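Local coordinates for protein trehalose-6-phosphate phosphatase (Candida albicans, PDB 5DXF) that has the two-domain GT-B architecture of glycosyltransferase family 20, built from paired Rossmann-like alpha/beta domains, at residues 354-357 against 362-365; 347-352 against 427-432; 450-455 against 498-503. All coordinates share one frame; numbering follows the deposited sequence.

All three contacts lie in the C-terminal Rossmann-like half of the GT-B fold. Contacts 1 and 2 use successive turns of helix 346-359 and have centres 14 Å apart. The first ties the end of the helix to the turn that follows it, and the second packs the start of the helix on strand 428-430. Contact 3 centres 19 Å from contact 2 but touches it directly, through a probable hydrogen bond from A428 N to P454 O (3.1 Å) and the packing of A428 CB on L455 CD1. Contacts 1 and 3 do not touch, their centres being 24 Å apart and their nearest atoms about 10 Å apart.

Contact 1 (354-357 against 362-365); sequences EIFL and EWRE
The rings of F356 and W363 meet obliquely, with planes at 38° and the phenyl centroid 5.2 Å from that of the five-membered indole ring. F356 CZ makes the approach, reaching W363 CG at 3.5 Å, while CE1 comes near W363 CD1 and CE2 near W363 CB. The F356 ring gets there because its CG stands opposite the backbone N (chi1 165°). The third flat group, the R364 guanidinium, receives L357 O at its edge and in its plane. NE donates to this carbonyl at 2.8 Å in a nearly straight bond (158°), arriving almost head-on to the oxygen, and NH2 adds a weak bond to it. NH2 is also bonded to D358 O, so the arginine serves two carbonyls near the end of helix 346-359, where the helix dipole would probably favour a positive charge. This is the helix-to-strand turn of a beta-alpha-beta unit, strands 332-339 and 367-374 being parallel neighbours joined through the helix. W363 NE1 is satisfied by N486 OD1 on helix 478-489, whose I485 packs on F356, whereas L357 and R364 both touch Y398 of helix 381-398.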
loop_
_atom_site.group_PDB
_atom_site.type_symbol
_atom_site.label_atom_id
_atom_site.label_comp_id
_atom_site.label_asym_id
_atom_site.label_seq_id
_atom_site.Cartn_x
_atom_site.Cartn_y
_atom_site.Cartn_z
ATOM N N GLU A 354 -14.047 7.978 20.239
ATOM C CA GLU A 354 -14.295 8.508 21.570
ATOM C C GLU A 354 -15.435 9.516 21.550
ATOM O O GLU A 354 -16.362 9.419 22.354
ATOM C CB GLU A 354 -13.037 9.156 22.139
ATOM C CG GLU A 354 -13.264 9.803 23.490
ATOM C CD GLU A 354 -12.003 10.393 24.067
ATOM O OE1 GLU A 354 -11.029 10.577 23.306
ATOM O OE2 GLU A 354 -11.976 10.675 25.285
ATOM N N ILE A 355 -15.360 10.483 20.636
ATOM C CA ILE A 355 -16.436 11.460 20.480
ATOM C C ILE A 355 -17.766 10.743 20.254
ATOM O O ILE A 355 -18.788 11.117 20.831
ATOM C CB ILE A 355 -16.174 12.433 19.308
ATOM C CG1 ILE A 355 -14.901 13.247 19.548
ATOM C CG2 ILE A 355 -17.352 13.377 19.129
ATOM C CD1 ILE A 355 -15.083 14.392 20.527
ATOM N N PHE A 356 -17.736 9.699 19.430
ATOM C CA PHE A 356 -18.925 8.902 19.136
ATOM C C PHE A 356 -19.522 8.282 20.388
ATOM O O PHE A 356 -20.740 8.279 20.565
ATOM C CB PHE A 356 -18.594 7.808 18.120
ATOM C CG PHE A 356 -19.635 6.724 18.025
ATOM C CD1 PHE A 356 -20.830 6.944 17.358
ATOM C CD2 PHE A 356 -19.407 5.478 18.588
ATOM C CE1 PHE A 356 -21.785 5.942 17.266
ATOM C CE2 PHE A 356 -20.357 4.475 18.498
ATOM C CZ PHE A 356 -21.545 4.707 17.835
ATOM N N LEU A 357 -18.662 7.753 21.252
ATOM C CA LEU A 357 -19.117 7.182 22.513
ATOM C C LEU A 357 -19.656 8.263 23.445
ATOM O O LEU A 357 -20.585 8.023 24.217
ATOM C CB LEU A 357 -17.984 6.411 23.189
ATOM C CG LEU A 357 -17.566 5.121 22.481
ATOM C CD1 LEU A 357 -16.475 4.406 23.260
ATOM C CD2 LEU A 357 -18.767 4.210 22.281
ATOM N N GLU A 362 -26.668 5.486 23.668
ATOM C CA GLU A 362 -27.336 4.313 23.119
ATOM C C GLU A 362 -26.349 3.244 22.661
ATOM O O GLU A 362 -26.643 2.049 22.719
ATOM C CB GLU A 362 -28.226 4.728 21.947
ATOM C CG GLU A 362 -27.562 5.746 21.033
ATOM C CD GLU A 362 -28.393 6.079 19.813
ATOM O OE1 GLU A 362 -29.192 5.222 19.384
ATOM O OE2 GLU A 362 -28.246 7.202 19.285
ATOM N N TRP A 363 -25.179 3.679 22.209
ATOM C CA TRP A 363 -24.195 2.768 21.638
ATOM C C TRP A 363 -23.113 2.362 22.636
ATOM O O TRP A 363 -22.268 1.521 22.334
ATOM C CB TRP A 363 -23.556 3.395 20.400
ATOM C CG TRP A 363 -24.500 3.499 19.243
ATOM C CD1 TRP A 363 -25.118 4.626 18.788
ATOM C CD2 TRP A 363 -24.943 2.428 18.400
ATOM N NE1 TRP A 363 -25.914 4.325 17.709
ATOM C CE2 TRP A 363 -25.824 2.983 17.451
ATOM C CE3 TRP A 363 -24.681 1.057 18.353
ATOM C CZ2 TRP A 363 -26.442 2.214 16.468
ATOM C CZ3 TRP A 363 -25.293 0.296 17.377
ATOM C CH2 TRP A 363 -26.164 0.875 16.447
ATOM N N ARG A 364 -23.140 2.959 23.822
ATOM C CA ARG A 364 -22.271 2.512 24.901
ATOM C C ARG A 364 -22.666 1.085 25.275
ATOM O O ARG A 364 -23.824 0.698 25.102
ATOM C CB ARG A 364 -22.366 3.452 26.105
ATOM C CG ARG A 364 -21.955 4.882 25.783
ATOM C CD ARG A 364 -22.258 5.846 26.918
ATOM N NE ARG A 364 -22.115 7.233 26.482
ATOM C CZ ARG A 364 -22.420 8.292 27.226
ATOM N NH1 ARG A 364 -22.889 8.132 28.455
ATOM N NH2 ARG A 364 -22.256 9.515 26.738
ATOM N N GLU A 365 -21.689 0.311 25.749
ATOM C CA GLU A 365 -21.842 -1.111 26.088
ATOM C C GLU A 365 -22.032 -2.029 24.875
ATOM O O GLU A 365 -21.884 -3.244 24.993
ATOM C CB GLU A 365 -23.012 -1.329 27.056
ATOM C CG GLU A 365 -22.849 -0.692 28.420
ATOM C CD GLU A 365 -24.050 -0.940 29.312
ATOM O OE1 GLU A 365 -25.169 -0.541 28.928
ATOM O OE2 GLU A 365 -23.877 -1.542 30.392
#

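Contact 2 (347-352 against 427-432); sequences IQKLEG and LALITS
L429, pointing at helix 346-359, lays CD2 against K349 CG at 3.8 Å, the two side chains running antiparallel alongside one another. Its carbonyl oxygen receives a weak hydrogen bond from K349 NZ, 3.2 Å away, and K349 CE also lies close to it. The lysine runs out from the helix extended and then turns at its third torsion (chi3 -52°), which brings NZ alongside L429 O. This buried charge does not depend on L429: NZ forms a salt bridge with D338 OD2 and a hydrogen bond with Q371 OE1, so carboxylate, amide and carbonyl oxygens together satisfy it. After I430, directed to the other side of the sheet, T431 again faces the helix and lies roughly perpendicular to K349. T431 OG1 sits 3.4 Å from K349 CB and donates its hydrogen bond to G345 O, just ahead of the helix, while T431 CG2 rests on K349 CB at 3.9 Å. Q348 CB only approaches T431 CB. Helix 346-359 thus covers one face of strand 428-430, with helix 381-398 beside it against I347 and L350. Helix 439-447 packs on the other face through A428 and I430, strand 455-458 runs alongside in parallel, and L427 bonds by its backbone to V335 of strand 332-339.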
loop_
_atom_site.group_PDB
_atom_site.type_symbol
_atom_site.label_atom_id
_atom_site.label_comp_id
_atom_site.label_asym_id
_atom_site.label_seq_id
_atom_site.Cartn_x
_atom_site.Cartn_y
_atom_site.Cartn_z
ATOM N N ILE A 347 -5.001 7.503 15.094
ATOM C CA ILE A 347 -5.306 8.506 16.111
ATOM C C ILE A 347 -6.641 9.199 15.844
ATOM O O ILE A 347 -7.461 9.356 16.750
ATOM C CB ILE A 347 -4.187 9.563 16.190
ATOM C CG1 ILE A 347 -2.916 8.940 16.768
ATOM C CG2 ILE A 347 -4.629 10.754 17.027
ATOM C CD1 ILE A 347 -1.679 9.784 16.581
ATOM N N GLN A 348 -6.854 9.605 14.596
ATOM C CA GLN A 348 -8.093 10.268 14.207
ATOM C C GLN A 348 -9.284 9.326 14.361
ATOM O O GLN A 348 -10.375 9.744 14.755
ATOM C CB GLN A 348 -8.005 10.782 12.767
ATOM C CG GLN A 348 -7.095 11.992 12.583
ATOM C CD GLN A 348 -5.623 11.657 12.722
ATOM O OE1 GLN A 348 -5.182 10.577 12.334
ATOM N NE2 GLN A 348 -4.856 12.581 13.287
ATOM N N LYS A 349 -9.062 8.052 14.054
ATOM C CA LYS A 349 -10.091 7.030 14.205
ATOM C C LYS A 349 -10.498 6.888 15.667
ATOM O O LYS A 349 -11.686 6.833 15.990
ATOM C CB LYS A 349 -9.597 5.688 13.663
ATOM C CG LYS A 349 -10.627 4.572 13.721
ATOM C CD LYS A 349 -10.019 3.236 13.320
ATOM C CE LYS A 349 -9.290 3.331 11.988
ATOM N NZ LYS A 349 -8.814 1.999 11.519
ATOM N N LEU A 350 -9.502 6.839 16.546
ATOM C CA LEU A 350 -9.748 6.679 17.974
ATOM C C LEU A 350 -10.403 7.914 18.587
ATOM O O LEU A 350 -11.252 7.798 19.471
ATOM C CB LEU A 350 -8.442 6.364 18.702
ATOM C CG LEU A 350 -7.770 5.052 18.299
ATOM C CD1 LEU A 350 -6.456 4.882 19.034
ATOM C CD2 LEU A 350 -8.693 3.870 18.558
ATOM N N GLU A 351 -10.008 9.094 18.118
ATOM C CA GLU A 351 -10.606 10.334 18.598
ATOM C C GLU A 351 -12.068 10.422 18.169
ATOM O O GLU A 351 -12.949 10.726 18.981
ATOM C CB GLU A 351 -9.816 11.543 18.091
ATOM C CG GLU A 351 -8.602 11.870 18.950
ATOM C CD GLU A 351 -7.578 12.720 18.228
ATOM O OE1 GLU A 351 -6.586 13.128 18.872
ATOM O OE2 GLU A 351 -7.756 12.975 17.019
ATOM N N GLY A 352 -12.321 10.135 16.897
ATOM C CA GLY A 352 -13.679 10.097 16.386
ATOM C C GLY A 352 -14.531 9.076 17.118
ATOM O O GLY A 352 -15.711 9.314 17.381
ATOM N N LEU A 427 -18.925 -2.792 10.676
ATOM C CA LEU A 427 -18.429 -1.523 10.169
ATOM C C LEU A 427 -16.969 -1.607 9.766
ATOM O O LEU A 427 -16.209 -2.370 10.326
ATOM C CB LEU A 427 -18.592 -0.436 11.225
ATOM C CG LEU A 427 -18.856 0.989 10.761
ATOM C CD1 LEU A 427 -18.336 1.982 11.771
ATOM C CD2 LEU A 427 -18.251 1.269 9.405
ATOM N N ALA A 428 -16.582 -0.800 8.801
ATOM C CA ALA A 428 -15.198 -0.620 8.475
ATOM C C ALA A 428 -14.962 0.869 8.523
ATOM O O ALA A 428 -15.772 1.628 8.038
ATOM C CB ALA A 428 -14.903 -1.160 7.100
ATOM N N LEU A 429 -13.868 1.287 9.135
ATOM C CA LEU A 429 -13.543 2.711 9.210
ATOM C C LEU A 429 -12.110 2.960 8.750
ATOM O O LEU A 429 -11.157 2.505 9.381
ATOM C CB LEU A 429 -13.751 3.249 10.634
ATOM C CG LEU A 429 -13.559 4.750 10.879
ATOM C CD1 LEU A 429 -14.266 5.563 9.803
ATOM C CD2 LEU A 429 -14.066 5.140 12.267
ATOM N N ILE A 430 -11.968 3.677 7.640
ATOM C CA ILE A 430 -10.650 4.058 7.139
ATOM C C ILE A 430 -10.460 5.562 7.301
ATOM O O ILE A 430 -11.235 6.347 6.755
ATOM C CB ILE A 430 -10.463 3.661 5.659
ATOM C CG1 ILE A 430 -10.809 2.184 5.452
ATOM C CG2 ILE A 430 -9.048 3.964 5.191
ATOM C CD1 ILE A 430 -10.048 1.246 6.364
ATOM N N THR A 431 -9.433 5.955 8.053
ATOM C CA THR A 431 -9.216 7.357 8.418
ATOM C C THR A 431 -7.844 7.856 7.973
ATOM O O THR A 431 -7.303 8.807 8.540
ATOM C CB THR A 431 -9.348 7.557 9.939
ATOM O OG1 THR A 431 -8.510 6.609 10.614
ATOM C CG2 THR A 431 -10.782 7.342 10.380
ATOM N N SER A 432 -7.291 7.206 6.955
ATOM C CA SER A 432 -5.951 7.512 6.465
ATOM C C SER A 432 -5.753 8.991 6.146
ATOM O O SER A 432 -6.560 9.594 5.442
ATOM C CB SER A 432 -5.652 6.674 5.226
ATOM O OG SER A 432 -5.572 5.299 5.556
#

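Contact 3 (450-455 against 498-503); sequences YNNSPL and SLESKL
E500 lays the aliphatic part of its side chain over N452, its CG 3.5 Å from N452 CA and its CB 3.3 Å from N452 OD1. The asparagine thus offers its backbone carbon and its amide oxygen to the glutamate's methylenes. No hydrogen bond joins the two residues: the side chains pass at a slant, with amide and carboxylate planes 38° apart. N452 CG lies opposite its own carbonyl carbon (chi1 -56°), which brings the amide oxygen to the helix side. The backbone of N452 takes up a left-handed helical conformation (phi 63°), and the chain changes course here from the turn at 450-451 into the extended run toward strand 455-458. E500 in turn bends at its second torsion, and the same CG that covers N452 CA lies 4.2 Å from S453 O, so one methylene spans two consecutive residues of the loop. The side chain of S453 points away from the helix. Its OG bonds to A425 O and its backbone N to Q448 OE1, two bonds that position the loop independently of E500. Further along, L455 and L503 each point toward the opposite segment, but their nearest atoms, L455 CD2 and L503 CD1, stay 4.6 Å apart, a loose approach; V445 and L467 touch both leucines and complete the cluster. V445 and Q448 also pack on E500, which places helix 493-509 over helix 439-447 and the loop that leaves it. Strand 428-430, helix 439-447 and parallel strand 455-458 form a beta-alpha-beta unit, and helix 493-509 packs against the helix of this unit, consistent with the alpha/beta layering of a Rossmann-like domain in a GT-B protein.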
loop_
_atom_site.group_PDB
_atom_site.type_symbol
_atom_site.label_atom_id
_atom_site.label_comp_id
_atom_site.label_asym_id
_atom_site.label_seq_id
_atom_site.Cartn_x
_atom_site.Cartn_y
_atom_site.Cartn_z
ATOM N N TYR A 450 -22.082 -10.498 0.934
ATOM C CA TYR A 450 -23.271 -11.205 1.386
ATOM C C TYR A 450 -23.841 -10.552 2.639
ATOM O O TYR A 450 -25.053 -10.542 2.851
ATOM C CB TYR A 450 -22.954 -12.681 1.645
ATOM C CG TYR A 450 -22.411 -13.413 0.438
ATOM C CD1 TYR A 450 -21.198 -14.084 0.497
ATOM C CD2 TYR A 450 -23.110 -13.431 -0.763
ATOM C CE1 TYR A 450 -20.697 -14.761 -0.604
ATOM C CE2 TYR A 450 -22.617 -14.103 -1.870
ATOM C CZ TYR A 450 -21.410 -14.765 -1.784
ATOM O OH TYR A 450 -20.920 -15.434 -2.882
ATOM N N ASN A 451 -22.962 -9.985 3.454
ATOM C CA ASN A 451 -23.369 -9.408 4.725
ATOM C C ASN A 451 -23.757 -7.929 4.631
ATOM O O ASN A 451 -24.591 -7.450 5.402
ATOM C CB ASN A 451 -22.248 -9.601 5.757
ATOM C CG ASN A 451 -22.695 -9.277 7.161
ATOM O OD1 ASN A 451 -21.926 -8.773 7.973
ATOM N ND2 ASN A 451 -23.961 -9.563 7.452
ATOM N N ASN A 452 -23.149 -7.224 3.681
ATOM C CA ASN A 452 -23.490 -5.832 3.367
ATOM C C ASN A 452 -23.249 -4.822 4.485
ATOM O O ASN A 452 -24.055 -3.915 4.682
ATOM C CB ASN A 452 -24.957 -5.723 2.923
ATOM C CG ASN A 452 -25.285 -6.617 1.745
ATOM O OD1 ASN A 452 -24.753 -6.442 0.648
ATOM N ND2 ASN A 452 -26.185 -7.566 1.962
ATOM N N SER A 453 -22.145 -4.959 5.208
ATOM C CA SER A 453 -21.808 -3.975 6.231
ATOM C C SER A 453 -21.160 -2.732 5.611
ATOM O O SER A 453 -20.373 -2.839 4.668
ATOM C CB SER A 453 -20.891 -4.588 7.291
ATOM O OG SER A 453 -21.618 -5.461 8.140
ATOM N N PRO A 454 -21.506 -1.543 6.139
ATOM C CA PRO A 454 -21.045 -0.253 5.608
ATOM C C PRO A 454 -19.550 0.040 5.778
ATOM O O PRO A 454 -18.888 -0.369 6.748
ATOM C CB PRO A 454 -21.873 0.767 6.403
ATOM C CG PRO A 454 -22.258 0.065 7.644
ATOM C CD PRO A 454 -22.470 -1.364 7.239
ATOM N N LEU A 455 -19.034 0.773 4.797
ATOM C CA LEU A 455 -17.660 1.240 4.794
ATOM C C LEU A 455 -17.620 2.762 4.859
ATOM O O LEU A 455 -18.250 3.445 4.049
ATOM C CB LEU A 455 -16.928 0.749 3.545
ATOM C CG LEU A 455 -15.617 1.469 3.227
ATOM C CD1 LEU A 455 -14.549 1.125 4.254
ATOM C CD2 LEU A 455 -15.146 1.145 1.818
ATOM N N SER A 498 -27.772 -1.946 -1.268
ATOM C CA SER A 498 -27.513 -1.166 -2.478
ATOM C C SER A 498 -26.088 -0.615 -2.514
ATOM O O SER A 498 -25.372 -0.783 -3.512
ATOM C CB SER A 498 -28.521 -0.020 -2.601
ATOM O OG SER A 498 -28.447 0.854 -1.488
ATOM N N LEU A 499 -25.684 0.042 -1.430
ATOM C CA LEU A 499 -24.353 0.634 -1.355
ATOM C C LEU A 499 -23.272 -0.431 -1.521
ATOM O O LEU A 499 -22.302 -0.241 -2.268
ATOM C CB LEU A 499 -24.175 1.377 -0.030
ATOM C CG LEU A 499 -22.962 2.300 0.075
ATOM C CD1 LEU A 499 -22.712 2.992 -1.254
ATOM C CD2 LEU A 499 -23.186 3.323 1.174
ATOM N N GLU A 500 -23.454 -1.559 -0.842
ATOM C CA GLU A 500 -22.516 -2.665 -0.968
ATOM C C GLU A 500 -22.497 -3.208 -2.390
ATOM O O GLU A 500 -21.453 -3.637 -2.860
ATOM C CB GLU A 500 -22.849 -3.789 0.011
ATOM C CG GLU A 500 -21.691 -4.176 0.921
ATOM C CD GLU A 500 -20.400 -4.446 0.176
ATOM O OE1 GLU A 500 -20.346 -5.409 -0.619
ATOM O OE2 GLU A 500 -19.431 -3.691 0.393
ATOM N N SER A 501 -23.641 -3.198 -3.071
ATOM C CA SER A 501 -23.678 -3.624 -4.465
ATOM C C SER A 501 -22.757 -2.723 -5.273
ATOM O O SER A 501 -21.768 -3.192 -5.861
ATOM C CB SER A 501 -25.097 -3.583 -5.034
ATOM O OG SER A 501 -25.113 -4.065 -6.368
ATOM N N LYS A 502 -23.079 -1.429 -5.260
ATOM C CA LYS A 502 -22.315 -0.409 -5.976
ATOM C C LYS A 502 -20.811 -0.540 -5.753
ATOM O O LYS A 502 -20.032 -0.647 -6.711
ATOM C CB LYS A 502 -22.781 0.990 -5.554
ATOM C CG LYS A 502 -24.263 1.251 -5.784
ATOM C CD LYS A 502 -24.693 2.607 -5.247
ATOM C CE LYS A 502 -26.168 2.855 -5.530
ATOM N NZ LYS A 502 -26.401 4.034 -6.411
ATOM N N LEU A 503 -20.412 -0.549 -4.483
ATOM C CA LEU A 503 -19.002 -0.649 -4.123
ATOM C C LEU A 503 -18.383 -1.973 -4.557
ATOM O O LEU A 503 -17.220 -2.017 -4.950
ATOM C CB LEU A 503 -18.817 -0.481 -2.616
ATOM C CG LEU A 503 -19.276 0.842 -2.012
ATOM C CD1 LEU A 503 -19.066 0.829 -0.507
ATOM C CD2 LEU A 503 -18.533 1.998 -2.653
#